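Local structure of ribosome-inactivating protein 3 (Zea mays, 2PQG) at residues D32-I36 / A227-A231; P48-T54 / L65-D70; D134-K139 / Q170-K176. The protein is a plant ribosome-inactivating protein from maize, a single chain with a mixed beta sheet and a largely helical second half. All coordinates share one frame; numbering follows the deposited sequence.

Contact 1: residues D32-I36 / A227-A231; sequences DHKGI and AFEWA
Ile36 and Phe228 carry this contact, in which a type II beta turn running from His33 to Ile36 is laid against helix 220-232. The turn is closed by Ile36 N donating to His33 O at 3.2 Å, and Gly35 sits at its third position with a positive phi. There the CA atoms come closest, Gly35 CA lying 4.1 Å from Ala231 CA.

The side chain of Ile36 can be followed outward. CB meets none of the helix atoms closely, but its branch CG2 lies 4.4 Å from Ala227 CB. The other branch, CG1, meets two residues one helical turn apart: it is 3.7 Å from Ala231 CB, and Ala227 O is at a similar separation. From CG1 the chain runs on extended (chi2 -175°) and sets Ile36 CD1 over the middle of the Phe228 ring, 3.5 Å from the ring centroid and just 6° off the normal. This is a CH-pi contact of well-centred geometry.

The same phenyl ring turns its edge to His33. CE2 of Phe228 lies above the imidazole face, displaced toward the rim, and the planes are inclined by 50° with centroids 5.0 Å apart, an edge-to-face pair. Outside the two segments, Phe228 also touches Gln262, and His33 touches Val40.

No direct hydrogen bond joins the segments; the polar link is a water that donates to Gly35 O at 2.8 Å. Its second acceptor is Ala227 O, but that separation, 2.4 Å between the water oxygen and Ala227 O, is too short to be taken at face value.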
ATOM      1  N   ASP A  32      -2.723   5.466  22.835  1.00 41.38           N
ATOM      2  CA  ASP A  32      -1.395   5.319  23.397  1.00 42.62           C
ATOM      3  C   ASP A  32      -1.423   4.153  24.378  1.00 43.00           C
ATOM      4  O   ASP A  32      -2.059   4.235  25.425  1.00 42.13           O
ATOM      5  CB  ASP A  32      -0.974   6.610  24.103  1.00 43.76           C
ATOM      6  CG  ASP A  32       0.457   6.556  24.616  1.00 52.26           C
ATOM      7  OD1 ASP A  32       0.937   7.569  25.172  1.00 56.78           O
ATOM      8  OD2 ASP A  32       1.108   5.500  24.468  1.00 57.25           O
ATOM      9  N   HIS A  33      -0.759   3.057  24.018  1.00 45.89           N
ATOM     10  CA  HIS A  33      -0.693   1.875  24.874  1.00 50.05           C
ATOM     11  C   HIS A  33       0.636   1.925  25.628  1.00 50.46           C
ATOM     12  O   HIS A  33       1.683   2.192  25.033  1.00 51.16           O
ATOM     13  CB  HIS A  33      -0.752   0.600  24.031  1.00 55.24           C
ATOM     14  CG  HIS A  33      -1.138  -0.630  24.804  1.00 64.83           C
ATOM     15  ND1 HIS A  33      -2.433  -1.088  24.870  1.00 69.02           N
ATOM     16  CD2 HIS A  33      -0.387  -1.506  25.517  1.00 68.50           C
ATOM     17  CE1 HIS A  33      -2.469  -2.202  25.591  1.00 69.68           C
ATOM     18  NE2 HIS A  33      -1.244  -2.474  25.992  1.00 69.34           N
ATOM     19  N   LYS A  34       0.590   1.677  26.935  1.00 50.80           N
ATOM     20  CA  LYS A  34       1.794   1.695  27.761  1.00 50.00           C
ATOM     21  C   LYS A  34       2.729   0.566  27.317  1.00 47.62           C
ATOM     22  O   LYS A  34       2.285  -0.564  27.098  1.00 47.79           O
ATOM     23  CB  LYS A  34       1.416   1.515  29.238  1.00 55.40           C
ATOM     24  CG  LYS A  34       2.587   1.617  30.209  1.00 61.67           C
ATOM     25  CD  LYS A  34       2.305   0.879  31.517  1.00 66.74           C
ATOM     26  CE  LYS A  34       1.580   1.745  32.537  1.00 69.22           C
ATOM     27  NZ  LYS A  34       0.292   2.282  32.024  1.00 71.37           N
ATOM     28  N   GLY A  35       4.014   0.870  27.173  1.00 43.20           N
ATOM     29  CA  GLY A  35       4.960  -0.153  26.762  1.00 39.70           C
ATOM     30  C   GLY A  35       5.089  -0.311  25.261  1.00 38.93           C
ATOM     31  O   GLY A  35       5.911  -1.091  24.784  1.00 42.98           O
ATOM     32  N   ILE A  36       4.276   0.426  24.514  1.00 36.60           N
ATOM     33  CA  ILE A  36       4.304   0.375  23.058  1.00 34.13           C
ATOM     34  C   ILE A  36       4.643   1.769  22.517  1.00 34.74           C
ATOM     35  O   ILE A  36       3.807   2.674  22.547  1.00 32.49           O
ATOM     36  CB  ILE A  36       2.930  -0.083  22.493  1.00 29.16           C
ATOM     37  CG1 ILE A  36       2.565  -1.452  23.069  1.00 25.86           C
ATOM     38  CG2 ILE A  36       2.984  -0.176  20.976  1.00 29.86           C
ATOM     39  CD1 ILE A  36       1.285  -2.060  22.498  1.00 18.34           C
ATOM     40  N   ALA A 227       4.917  -6.254  19.276  1.00 31.18           N
ATOM     41  CA  ALA A 227       4.893  -4.933  19.891  1.00 31.72           C
ATOM     42  C   ALA A 227       4.138  -5.026  21.207  1.00 32.84           C
ATOM     43  O   ALA A 227       4.566  -4.476  22.226  1.00 32.93           O
ATOM     44  CB  ALA A 227       4.224  -3.933  18.966  1.00 26.00           C
ATOM     45  N   PHE A 228       3.014  -5.738  21.176  1.00 35.12           N
ATOM     46  CA  PHE A 228       2.186  -5.925  22.365  1.00 42.14           C
ATOM     47  C   PHE A 228       2.832  -6.872  23.380  1.00 43.26           C
ATOM     48  O   PHE A 228       2.715  -6.664  24.591  1.00 43.84           O
ATOM     49  CB  PHE A 228       0.801  -6.451  21.976  1.00 45.53           C
ATOM     50  CG  PHE A 228      -0.165  -5.370  21.565  1.00 49.66           C
ATOM     51  CD1 PHE A 228      -0.028  -4.704  20.347  1.00 49.56           C
ATOM     52  CD2 PHE A 228      -1.214  -5.013  22.408  1.00 49.93           C
ATOM     53  CE1 PHE A 228      -0.919  -3.695  19.982  1.00 50.04           C
ATOM     54  CE2 PHE A 228      -2.108  -4.006  22.051  1.00 50.75           C
ATOM     55  CZ  PHE A 228      -1.963  -3.349  20.835  1.00 50.35           C
ATOM     56  N   GLU A 229       3.509  -7.909  22.891  1.00 42.41           N
ATOM     57  CA  GLU A 229       4.179  -8.849  23.780  1.00 41.40           C
ATOM     58  C   GLU A 229       5.315  -8.158  24.533  1.00 39.95           C
ATOM     59  O   GLU A 229       5.559  -8.455  25.702  1.00 39.18           O
ATOM     60  CB  GLU A 229       4.749 -10.034  22.998  1.00 41.42           C
ATOM     61  CG  GLU A 229       5.646 -10.928  23.851  1.00 48.03           C
ATOM     62  CD  GLU A 229       6.135 -12.170  23.129  1.00 53.64           C
ATOM     63  OE1 GLU A 229       7.027 -12.853  23.683  1.00 57.49           O
ATOM     64  OE2 GLU A 229       5.631 -12.469  22.021  1.00 51.72           O
ATOM     65  N   TRP A 230       6.012  -7.247  23.851  1.00 40.01           N
ATOM     66  CA  TRP A 230       7.120  -6.526  24.461  1.00 40.45           C
ATOM     67  C   TRP A 230       6.623  -5.472  25.429  1.00 43.02           C
ATOM     68  O   TRP A 230       7.386  -4.956  26.254  1.00 44.49           O
ATOM     69  CB  TRP A 230       8.029  -5.911  23.386  1.00 41.17           C
ATOM     70  CG  TRP A 230       9.061  -6.878  22.876  1.00 41.35           C
ATOM     71  CD1 TRP A 230       9.757  -7.801  23.604  1.00 40.58           C
ATOM     72  CD2 TRP A 230       9.536  -6.988  21.531  1.00 41.27           C
ATOM     73  NE1 TRP A 230      10.639  -8.479  22.794  1.00 40.30           N
ATOM     74  CE2 TRP A 230      10.523  -8.001  21.516  1.00 39.48           C
ATOM     75  CE3 TRP A 230       9.227  -6.327  20.337  1.00 38.31           C
ATOM     76  CZ2 TRP A 230      11.201  -8.370  20.354  1.00 35.17           C
ATOM     77  CZ3 TRP A 230       9.905  -6.696  19.179  1.00 40.36           C
ATOM     78  CH2 TRP A 230      10.880  -7.710  19.199  1.00 36.72           C
ATOM     79  N   ALA A 231       5.342  -5.139  25.318  1.00 44.43           N
ATOM     80  CA  ALA A 231       4.718  -4.190  26.235  1.00 48.24           C
ATOM     81  C   ALA A 231       4.635  -4.921  27.599  1.00 50.88           C
ATOM     82  O   ALA A 231       4.842  -4.322  28.655  1.00 50.05           O
ATOM     83  CB  ALA A 231       3.314  -3.845  25.769  1.00 46.87           C
TER
HETATM   84  O   HOH W   1       6.321  -2.834  22.674  1.00 18.43           O

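Contact 2: residues P48-T54 / L65-D70; sequences PELWLYT and LAIRMD
Leu52 and Ile67 exchange both backbone bonds: Leu52 N donates to Ile67 O at 2.8 Å and Ile67 N to Leu52 O at 2.9 Å. Two residues on, Thr54 and Leu65 repeat the pattern, with Leu65 N reaching Thr54 O at 2.8 Å and Thr54 N reaching Leu65 O over a longer 3.2 Å. Past the end of the regular pairing, Met69 N binds Leu50 O at 3.0 Å. The intervening pairs, Trp51 with Arg68 and Tyr53 with Ala66, are non-hydrogen-bonded. Trp51 bonds instead to Lys1 and Phe2, Tyr53 to Phe2 and Glu4, and Ala66 to Val75.

These strands, 51-57 and 62-68, form a beta hairpin inside the mixed sheet of the ribosome-inactivating protein fold; their short segments run antiparallel at 153°. Leu52, on the face it shares with Thr54, Leu65 and Ile67, reaches helix 15-27, as does Met69 from the loop.

At the loop end Arg68 grips Asp70 side-on in a salt bridge. Arg68 NE meets the syn lone pair of Asp70 OD1 at 2.9 Å, almost straight at 178°, and Arg68 NH2 meets Asp70 OD2 at 2.8 Å. NH2 also donates to Lys45 O. Pro48 CG lies over a face of this guanidinium, 3.3 Å from Arg68 CZ.

Thr54 OG1, placed between backbone N and carbonyl carbon (chi1 60°), is turned onto Leu65 CB and CD1 and is buried without a polar partner.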
ATOM      1  N   PRO A  48     -14.942  -1.534   7.803  1.00 42.54           N
ATOM      2  CA  PRO A  48     -14.037  -0.410   8.047  1.00 39.31           C
ATOM      3  C   PRO A  48     -14.914   0.708   8.605  1.00 38.54           C
ATOM      4  O   PRO A  48     -15.915   1.099   7.983  1.00 37.41           O
ATOM      5  CB  PRO A  48     -13.487  -0.112   6.672  1.00 39.49           C
ATOM      6  CG  PRO A  48     -13.465  -1.454   6.011  1.00 43.09           C
ATOM      7  CD  PRO A  48     -14.691  -2.177   6.504  1.00 45.08           C
ATOM      8  N   GLU A  49     -14.513   1.265   9.744  1.00 38.36           N
ATOM      9  CA  GLU A  49     -15.283   2.273  10.441  1.00 39.10           C
ATOM     10  C   GLU A  49     -14.788   3.704  10.343  1.00 37.94           C
ATOM     11  O   GLU A  49     -15.531   4.649  10.630  1.00 41.79           O
ATOM     12  CB  GLU A  49     -15.432   1.803  11.891  1.00 41.17           C
ATOM     13  N   LEU A  50     -13.512   3.839  10.008  1.00 35.40           N
ATOM     14  CA  LEU A  50     -12.951   5.143   9.712  1.00 34.97           C
ATOM     15  C   LEU A  50     -12.109   4.955   8.445  1.00 31.82           C
ATOM     16  O   LEU A  50     -11.352   3.987   8.300  1.00 31.70           O
ATOM     17  CB  LEU A  50     -12.083   5.740  10.833  1.00 36.62           C
ATOM     18  CG  LEU A  50     -12.879   6.188  12.052  1.00 40.58           C
ATOM     19  CD1 LEU A  50     -12.048   5.906  13.298  1.00 42.04           C
ATOM     20  CD2 LEU A  50     -13.248   7.659  11.944  1.00 41.85           C
ATOM     21  N   TRP A  51     -12.265   5.878   7.507  1.00 28.74           N
ATOM     22  CA  TRP A  51     -11.551   5.819   6.238  1.00 24.81           C
ATOM     23  C   TRP A  51     -10.581   6.956   5.987  1.00 22.95           C
ATOM     24  O   TRP A  51     -10.898   8.123   6.261  1.00 23.93           O
ATOM     25  CB  TRP A  51     -12.540   5.790   5.081  1.00 21.39           C
ATOM     26  CG  TRP A  51     -13.352   4.528   4.968  1.00 22.33           C
ATOM     27  CD1 TRP A  51     -14.511   4.233   5.612  1.00 22.34           C
ATOM     28  CD2 TRP A  51     -13.032   3.380   4.170  1.00 23.49           C
ATOM     29  NE1 TRP A  51     -14.938   2.969   5.267  1.00 22.08           N
ATOM     30  CE2 TRP A  51     -14.044   2.424   4.385  1.00 20.65           C
ATOM     31  CE3 TRP A  51     -11.980   3.068   3.298  1.00 24.92           C
ATOM     32  CZ2 TRP A  51     -14.039   1.176   3.763  1.00 18.46           C
ATOM     33  CZ3 TRP A  51     -11.977   1.823   2.681  1.00 24.00           C
ATOM     34  CH2 TRP A  51     -13.001   0.894   2.920  1.00 18.62           C
ATOM     35  N   LEU A  52      -9.384   6.610   5.514  1.00 21.94           N
ATOM     36  CA  LEU A  52      -8.404   7.620   5.130  1.00 20.57           C
ATOM     37  C   LEU A  52      -8.462   7.671   3.591  1.00 19.87           C
ATOM     38  O   LEU A  52      -8.324   6.652   2.903  1.00 18.31           O
ATOM     39  CB  LEU A  52      -6.973   7.266   5.556  1.00 19.18           C
ATOM     40  CG  LEU A  52      -5.858   7.960   4.755  1.00 22.19           C
ATOM     41  CD1 LEU A  52      -6.004   9.470   4.824  1.00 22.66           C
ATOM     42  CD2 LEU A  52      -4.508   7.522   5.304  1.00 20.48           C
ATOM     43  N   TYR A  53      -8.708   8.860   3.054  1.00 22.72           N
ATOM     44  CA  TYR A  53      -8.770   9.076   1.609  1.00 26.67           C
ATOM     45  C   TYR A  53      -7.586   9.918   1.167  1.00 28.38           C
ATOM     46  O   TYR A  53      -7.449  11.073   1.575  1.00 28.37           O
ATOM     47  CB  TYR A  53     -10.032   9.832   1.214  1.00 31.23           C
ATOM     48  CG  TYR A  53     -11.238   8.961   1.022  1.00 37.30           C
ATOM     49  CD1 TYR A  53     -11.617   8.045   1.995  1.00 39.60           C
ATOM     50  CD2 TYR A  53     -12.017   9.069  -0.130  1.00 40.70           C
ATOM     51  CE1 TYR A  53     -12.751   7.251   1.831  1.00 42.65           C
ATOM     52  CE2 TYR A  53     -13.156   8.278  -0.306  1.00 44.13           C
ATOM     53  CZ  TYR A  53     -13.515   7.371   0.680  1.00 42.15           C
ATOM     54  OH  TYR A  53     -14.630   6.582   0.520  1.00 40.03           O
ATOM     55  N   THR A  54      -6.722   9.343   0.340  1.00 26.81           N
ATOM     56  CA  THR A  54      -5.585  10.095  -0.144  1.00 24.03           C
ATOM     57  C   THR A  54      -5.743  10.325  -1.632  1.00 21.97           C
ATOM     58  O   THR A  54      -5.878   9.389  -2.414  1.00 17.55           O
ATOM     59  CB  THR A  54      -4.242   9.377   0.170  1.00 24.15           C
ATOM     60  OG1 THR A  54      -4.209   8.086  -0.451  1.00 28.22           O
ATOM     61  CG2 THR A  54      -4.088   9.202   1.666  1.00 22.13           C
ATOM     62  N   LEU A  65      -7.431   7.269  -3.245  1.00 19.31           N
ATOM     63  CA  LEU A  65      -7.237   5.932  -2.679  1.00 20.66           C
ATOM     64  C   LEU A  65      -8.100   5.745  -1.430  1.00 19.67           C
ATOM     65  O   LEU A  65      -8.091   6.586  -0.534  1.00 20.35           O
ATOM     66  CB  LEU A  65      -5.763   5.718  -2.310  1.00 17.76           C
ATOM     67  CG  LEU A  65      -4.671   5.877  -3.376  1.00 13.80           C
ATOM     68  CD1 LEU A  65      -3.307   5.646  -2.721  1.00 12.52           C
ATOM     69  CD2 LEU A  65      -4.892   4.902  -4.521  1.00  3.46           C
ATOM     70  N   ALA A  66      -8.852   4.652  -1.375  1.00 19.59           N
ATOM     71  CA  ALA A  66      -9.702   4.370  -0.216  1.00 20.42           C
ATOM     72  C   ALA A  66      -8.952   3.448   0.742  1.00 21.33           C
ATOM     73  O   ALA A  66      -8.811   2.249   0.480  1.00 24.66           O
ATOM     74  CB  ALA A  66     -11.003   3.705  -0.664  1.00 19.69           C
ATOM     75  N   ILE A  67      -8.486   4.000   1.858  1.00 17.38           N
ATOM     76  CA  ILE A  67      -7.723   3.224   2.826  1.00 18.33           C
ATOM     77  C   ILE A  67      -8.394   3.034   4.185  1.00 20.22           C
ATOM     78  O   ILE A  67      -8.852   3.991   4.798  1.00 22.44           O
ATOM     79  CB  ILE A  67      -6.342   3.873   3.057  1.00 14.44           C
ATOM     80  CG1 ILE A  67      -5.553   3.886   1.748  1.00 15.54           C
ATOM     81  CG2 ILE A  67      -5.582   3.128   4.133  1.00 10.60           C
ATOM     82  CD1 ILE A  67      -4.337   4.797   1.777  1.00 12.38           C
ATOM     83  N   ARG A  68      -8.437   1.790   4.657  1.00 21.47           N
ATOM     84  CA  ARG A  68      -9.025   1.493   5.962  1.00 25.22           C
ATOM     85  C   ARG A  68      -8.110   2.081   7.021  1.00 27.59           C
ATOM     86  O   ARG A  68      -6.895   1.936   6.942  1.00 29.62           O
ATOM     87  CB  ARG A  68      -9.100  -0.015   6.210  1.00 23.43           C
ATOM     88  CG  ARG A  68      -9.921  -0.805   5.227  1.00 19.24           C
ATOM     89  CD  ARG A  68      -9.803  -2.295   5.528  1.00 23.04           C
ATOM     90  NE  ARG A  68     -10.240  -2.635   6.882  1.00 25.34           N
ATOM     91  CZ  ARG A  68     -11.181  -3.532   7.159  1.00 24.83           C
ATOM     92  NH1 ARG A  68     -11.787  -4.182   6.171  1.00 22.93           N
ATOM     93  NH2 ARG A  68     -11.517  -3.780   8.421  1.00 25.07           N
ATOM     94  N   MET A  69      -8.686   2.737   8.016  1.00 31.77           N
ATOM     95  CA  MET A  69      -7.884   3.311   9.087  1.00 36.03           C
ATOM     96  C   MET A  69      -7.390   2.234  10.043  1.00 36.83           C
ATOM     97  O   MET A  69      -6.290   2.342  10.581  1.00 39.31           O
ATOM     98  CB  MET A  69      -8.701   4.340   9.861  1.00 37.60           C
ATOM     99  CG  MET A  69      -8.489   5.746   9.386  1.00 44.02           C
ATOM    100  SD  MET A  69      -6.916   6.332  10.019  1.00 51.10           S
ATOM    101  CE  MET A  69      -7.491   7.108  11.495  1.00 50.78           C
ATOM    102  N   ASP A  70      -8.189   1.187  10.243  1.00 37.06           N
ATOM    103  CA  ASP A  70      -7.796   0.136  11.170  1.00 37.72           C
ATOM    104  C   ASP A  70      -6.520  -0.642  10.813  1.00 36.81           C
ATOM    105  O   ASP A  70      -5.705  -0.912  11.692  1.00 39.19           O
ATOM    106  CB  ASP A  70      -8.971  -0.830  11.446  1.00 38.81           C
ATOM    107  CG  ASP A  70      -9.655  -1.325  10.186  1.00 36.51           C
ATOM    108  OD1 ASP A  70      -9.023  -1.317   9.112  1.00 32.09           O
ATOM    109  OD2 ASP A  70     -10.832  -1.743  10.284  1.00 38.54           O
TER

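Contact 3: residues D134-K139 / Q170-K176; sequences DLAKKK and QADTKSK
Asp134 and Asp172 come at each other from opposite directions, their carboxylate planes 41° apart. Each CG is anti to its own backbone N (chi1 -157° in Asp134, -179° in Asp172), which directs both acid groups toward each other, between helix 125-135 and the first turn of helix 171-189. Asp134 OD2 comes within 2.8 Å of Asp172 OD2, and Asp134 OD1 is at 2.9 Å from that same Asp172 OD2. Lys176 crosses Asp134 at about a right angle, with its CE near Asp134 OD2. Lys176 NZ forms a long salt bridge of 3.6 Å with Asp172 OD1, one helical turn back, and stays 4.2 Å from Asp134 OD2.

Beside these charges Leu135 makes the apolar part. It crosses Thr173 and Lys176 at a slant, with Leu135 CD2 at 3.7 Å from Thr173 CG2 and Leu135 CG at 3.9 Å from Lys176 CB. It also touches Leu177, Leu180 and Phe77, which ties it to helix 171-189 and strand 74-78.

Lys138 crosses Gln170, the N-cap residue, nearly perpendicularly, but Lys138 CE and Gln170 OE1 are modelled too close for that meeting to be trusted. The amine of Lys138 has a cation-pi partner in Trp85. Lys139 slides past Thr173 in the opposite sense, and Lys139 NZ donates to a water at 2.9 Å, which weakly accepts from Thr173 N.

Two bare carboxylates so close would repel, so the pair probably shares a proton, or at least has a raised affinity for one, while Lys176 and the amino end of helix 171-189 would partly offset the remaining negative charge.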
ATOM      1  N   ASP A 134      -1.792   6.293 -15.126  1.00 29.62           N
ATOM      2  CA  ASP A 134      -2.224   5.029 -15.710  1.00 30.22           C
ATOM      3  C   ASP A 134      -3.566   4.597 -15.124  1.00 29.62           C
ATOM      4  O   ASP A 134      -4.514   4.326 -15.863  1.00 31.64           O
ATOM      5  CB  ASP A 134      -1.183   3.945 -15.422  1.00 35.18           C
ATOM      6  CG  ASP A 134      -1.237   2.799 -16.411  1.00 39.12           C
ATOM      7  OD1 ASP A 134      -2.346   2.341 -16.752  1.00 43.85           O
ATOM      8  OD2 ASP A 134      -0.157   2.348 -16.842  1.00 44.80           O
ATOM      9  N   LEU A 135      -3.636   4.532 -13.794  1.00 25.22           N
ATOM     10  CA  LEU A 135      -4.857   4.115 -13.105  1.00 22.30           C
ATOM     11  C   LEU A 135      -6.020   5.095 -13.269  1.00 20.18           C
ATOM     12  O   LEU A 135      -7.189   4.712 -13.149  1.00 16.71           O
ATOM     13  CB  LEU A 135      -4.563   3.878 -11.615  1.00 17.96           C
ATOM     14  CG  LEU A 135      -3.634   2.689 -11.346  1.00 13.40           C
ATOM     15  CD1 LEU A 135      -3.295   2.633  -9.864  1.00 15.92           C
ATOM     16  CD2 LEU A 135      -4.301   1.384 -11.811  1.00  4.78           C
ATOM     17  N   ALA A 136      -5.701   6.357 -13.541  1.00 20.77           N
ATOM     18  CA  ALA A 136      -6.736   7.366 -13.743  1.00 23.95           C
ATOM     19  C   ALA A 136      -7.530   6.974 -14.974  1.00 25.72           C
ATOM     20  O   ALA A 136      -8.631   7.466 -15.189  1.00 29.47           O
ATOM     21  CB  ALA A 136      -6.114   8.735 -13.946  1.00 20.03           C
ATOM     22  N   LYS A 137      -6.956   6.087 -15.783  1.00 29.37           N
ATOM     23  CA  LYS A 137      -7.608   5.615 -16.999  1.00 32.04           C
ATOM     24  C   LYS A 137      -8.067   4.167 -16.903  1.00 33.06           C
ATOM     25  O   LYS A 137      -8.406   3.583 -17.932  1.00 34.82           O
ATOM     26  CB  LYS A 137      -6.675   5.706 -18.202  1.00 31.89           C
ATOM     27  CG  LYS A 137      -5.772   6.894 -18.211  1.00 35.76           C
ATOM     28  CD  LYS A 137      -5.223   7.110 -19.599  1.00 42.46           C
ATOM     29  CE  LYS A 137      -4.424   8.394 -19.663  1.00 44.23           C
ATOM     30  NZ  LYS A 137      -4.603   9.068 -20.978  1.00 46.11           N
ATOM     31  N   LYS A 138      -8.077   3.581 -15.703  1.00 33.42           N
ATOM     32  CA  LYS A 138      -8.506   2.190 -15.582  1.00 36.11           C
ATOM     33  C   LYS A 138      -9.721   1.992 -16.460  1.00 40.66           C
ATOM     34  O   LYS A 138     -10.740   2.669 -16.326  1.00 40.28           O
ATOM     35  CB  LYS A 138      -8.867   1.801 -14.151  1.00 35.73           C
ATOM     36  CG  LYS A 138      -9.402   0.373 -14.057  1.00 32.93           C
ATOM     37  CD  LYS A 138      -8.294  -0.653 -13.948  1.00 33.61           C
ATOM     38  CE  LYS A 138      -8.711  -1.971 -14.577  1.00 34.26           C
ATOM     39  NZ  LYS A 138     -10.081  -2.391 -14.184  1.00 31.13           N
ATOM     40  N   LYS A 139      -9.582   1.043 -17.367  1.00 46.04           N
ATOM     41  CA  LYS A 139     -10.603   0.714 -18.341  1.00 50.26           C
ATOM     42  C   LYS A 139     -11.318  -0.541 -17.918  1.00 52.54           C
ATOM     43  O   LYS A 139     -10.805  -1.332 -17.133  1.00 52.88           O
ATOM     44  CB  LYS A 139      -9.926   0.460 -19.687  1.00 48.08           C
ATOM     45  CG  LYS A 139      -8.901  -0.704 -19.646  1.00 47.99           C
ATOM     46  CD  LYS A 139      -7.814  -0.487 -18.579  1.00 41.22           C
ATOM     47  CE  LYS A 139      -6.589  -1.312 -18.838  1.00 38.10           C
ATOM     48  NZ  LYS A 139      -6.590  -2.629 -18.145  1.00 39.54           N
ATOM     49  N   GLN A 170      -4.879  -7.390 -16.602  1.00 29.55           N
ATOM     50  CA  GLN A 170      -4.542  -6.222 -15.781  1.00 30.95           C
ATOM     51  C   GLN A 170      -3.167  -6.353 -15.134  1.00 28.64           C
ATOM     52  O   GLN A 170      -2.964  -5.921 -13.990  1.00 27.32           O
ATOM     53  CB  GLN A 170      -5.564  -5.965 -14.657  1.00 37.17           C
ATOM     54  CG  GLN A 170      -6.959  -6.521 -14.859  1.00 41.83           C
ATOM     55  CD  GLN A 170      -7.954  -5.497 -15.364  1.00 46.77           C
ATOM     56  OE1 GLN A 170      -8.304  -4.552 -14.660  1.00 48.48           O
ATOM     57  NE2 GLN A 170      -8.421  -5.687 -16.593  1.00 51.24           N
ATOM     58  N   ALA A 171      -2.227  -6.959 -15.852  1.00 24.47           N
ATOM     59  CA  ALA A 171      -0.870  -7.089 -15.342  1.00 23.11           C
ATOM     60  C   ALA A 171      -0.405  -5.665 -15.054  1.00 22.21           C
ATOM     61  O   ALA A 171       0.182  -5.392 -14.006  1.00 22.68           O
ATOM     62  CB  ALA A 171       0.045  -7.742 -16.392  1.00 17.00           C
ATOM     63  N   ASP A 172      -0.693  -4.761 -15.992  1.00 20.78           N
ATOM     64  CA  ASP A 172      -0.306  -3.359 -15.865  1.00 19.52           C
ATOM     65  C   ASP A 172      -0.911  -2.702 -14.629  1.00 17.38           C
ATOM     66  O   ASP A 172      -0.216  -2.007 -13.888  1.00 15.59           O
ATOM     67  CB  ASP A 172      -0.709  -2.580 -17.120  1.00 22.51           C
ATOM     68  CG  ASP A 172      -0.317  -1.121 -17.050  1.00 24.99           C
ATOM     69  OD1 ASP A 172       0.891  -0.831 -16.883  1.00 20.98           O
ATOM     70  OD2 ASP A 172      -1.223  -0.266 -17.160  1.00 32.94           O
ATOM     71  N   THR A 173      -2.204  -2.920 -14.414  1.00 15.47           N
ATOM     72  CA  THR A 173      -2.886  -2.369 -13.259  1.00 14.97           C
ATOM     73  C   THR A 173      -2.296  -2.962 -11.972  1.00 16.65           C
ATOM     74  O   THR A 173      -1.975  -2.232 -11.039  1.00 20.18           O
ATOM     75  CB  THR A 173      -4.397  -2.669 -13.314  1.00 16.33           C
ATOM     76  OG1 THR A 173      -4.982  -1.971 -14.418  1.00 19.57           O
ATOM     77  CG2 THR A 173      -5.081  -2.231 -12.039  1.00 17.08           C
ATOM     78  N   LYS A 174      -2.149  -4.281 -11.912  1.00 15.25           N
ATOM     79  CA  LYS A 174      -1.580  -4.891 -10.713  1.00 15.00           C
ATOM     80  C   LYS A 174      -0.232  -4.270 -10.385  1.00 14.57           C
ATOM     81  O   LYS A 174       0.126  -4.107  -9.221  1.00 18.36           O
ATOM     82  CB  LYS A 174      -1.376  -6.393 -10.902  1.00 10.87           C
ATOM     83  CG  LYS A 174      -2.642  -7.186 -11.020  1.00 16.88           C
ATOM     84  CD  LYS A 174      -2.319  -8.657 -10.964  1.00 23.33           C
ATOM     85  CE  LYS A 174      -3.462  -9.481 -11.484  1.00 29.74           C
ATOM     86  NZ  LYS A 174      -2.964 -10.819 -11.883  1.00 37.40           N
ATOM     87  N   SER A 175       0.514  -3.933 -11.428  1.00 15.20           N
ATOM     88  CA  SER A 175       1.838  -3.357 -11.286  1.00 14.72           C
ATOM     89  C   SER A 175       1.803  -1.955 -10.699  1.00 13.36           C
ATOM     90  O   SER A 175       2.556  -1.649  -9.779  1.00 13.05           O
ATOM     91  CB  SER A 175       2.529  -3.342 -12.646  1.00 14.07           C
ATOM     92  OG  SER A 175       3.774  -2.686 -12.568  1.00 18.24           O
ATOM     93  N   LYS A 176       0.929  -1.111 -11.237  1.00 14.49           N
ATOM     94  CA  LYS A 176       0.789   0.262 -10.767  1.00 15.42           C
ATOM     95  C   LYS A 176       0.202   0.290  -9.351  1.00 19.65           C
ATOM     96  O   LYS A 176       0.587   1.119  -8.514  1.00 20.37           O
ATOM     97  CB  LYS A 176      -0.099   1.040 -11.733  1.00 12.14           C
ATOM     98  CG  LYS A 176       0.503   1.139 -13.144  1.00 15.41           C
ATOM     99  CD  LYS A 176       1.838   1.876 -13.086  1.00 20.59           C
ATOM    100  CE  LYS A 176       2.497   2.051 -14.446  1.00 20.71           C
ATOM    101  NZ  LYS A 176       3.268   0.849 -14.834  1.00 27.79           N
TER
HETATM  102  O   HOH W   2      -3.974  -3.611 -17.312  1.00 38.99           O

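Contact 2, in the sheet, lies between the other two: its centre is about 24 Å from that of contact 1 and about 21 Å from that of contact 3. Contacts 1 and 3 fall on opposite sides of the chain's centre, their centres about 39 Å and their nearest atoms about 28 Å apart. None touches another; contacts 2 and 3 come nearest, with about 6 Å between closest atoms. Strand 74-78 bridges part of that gap, since Leu65 and Leu135 both lean on Phe77. Along the chain, contact 1 closes a long loop that encloses contact 2 and then contact 3 in series, joining an early loop to a late helix.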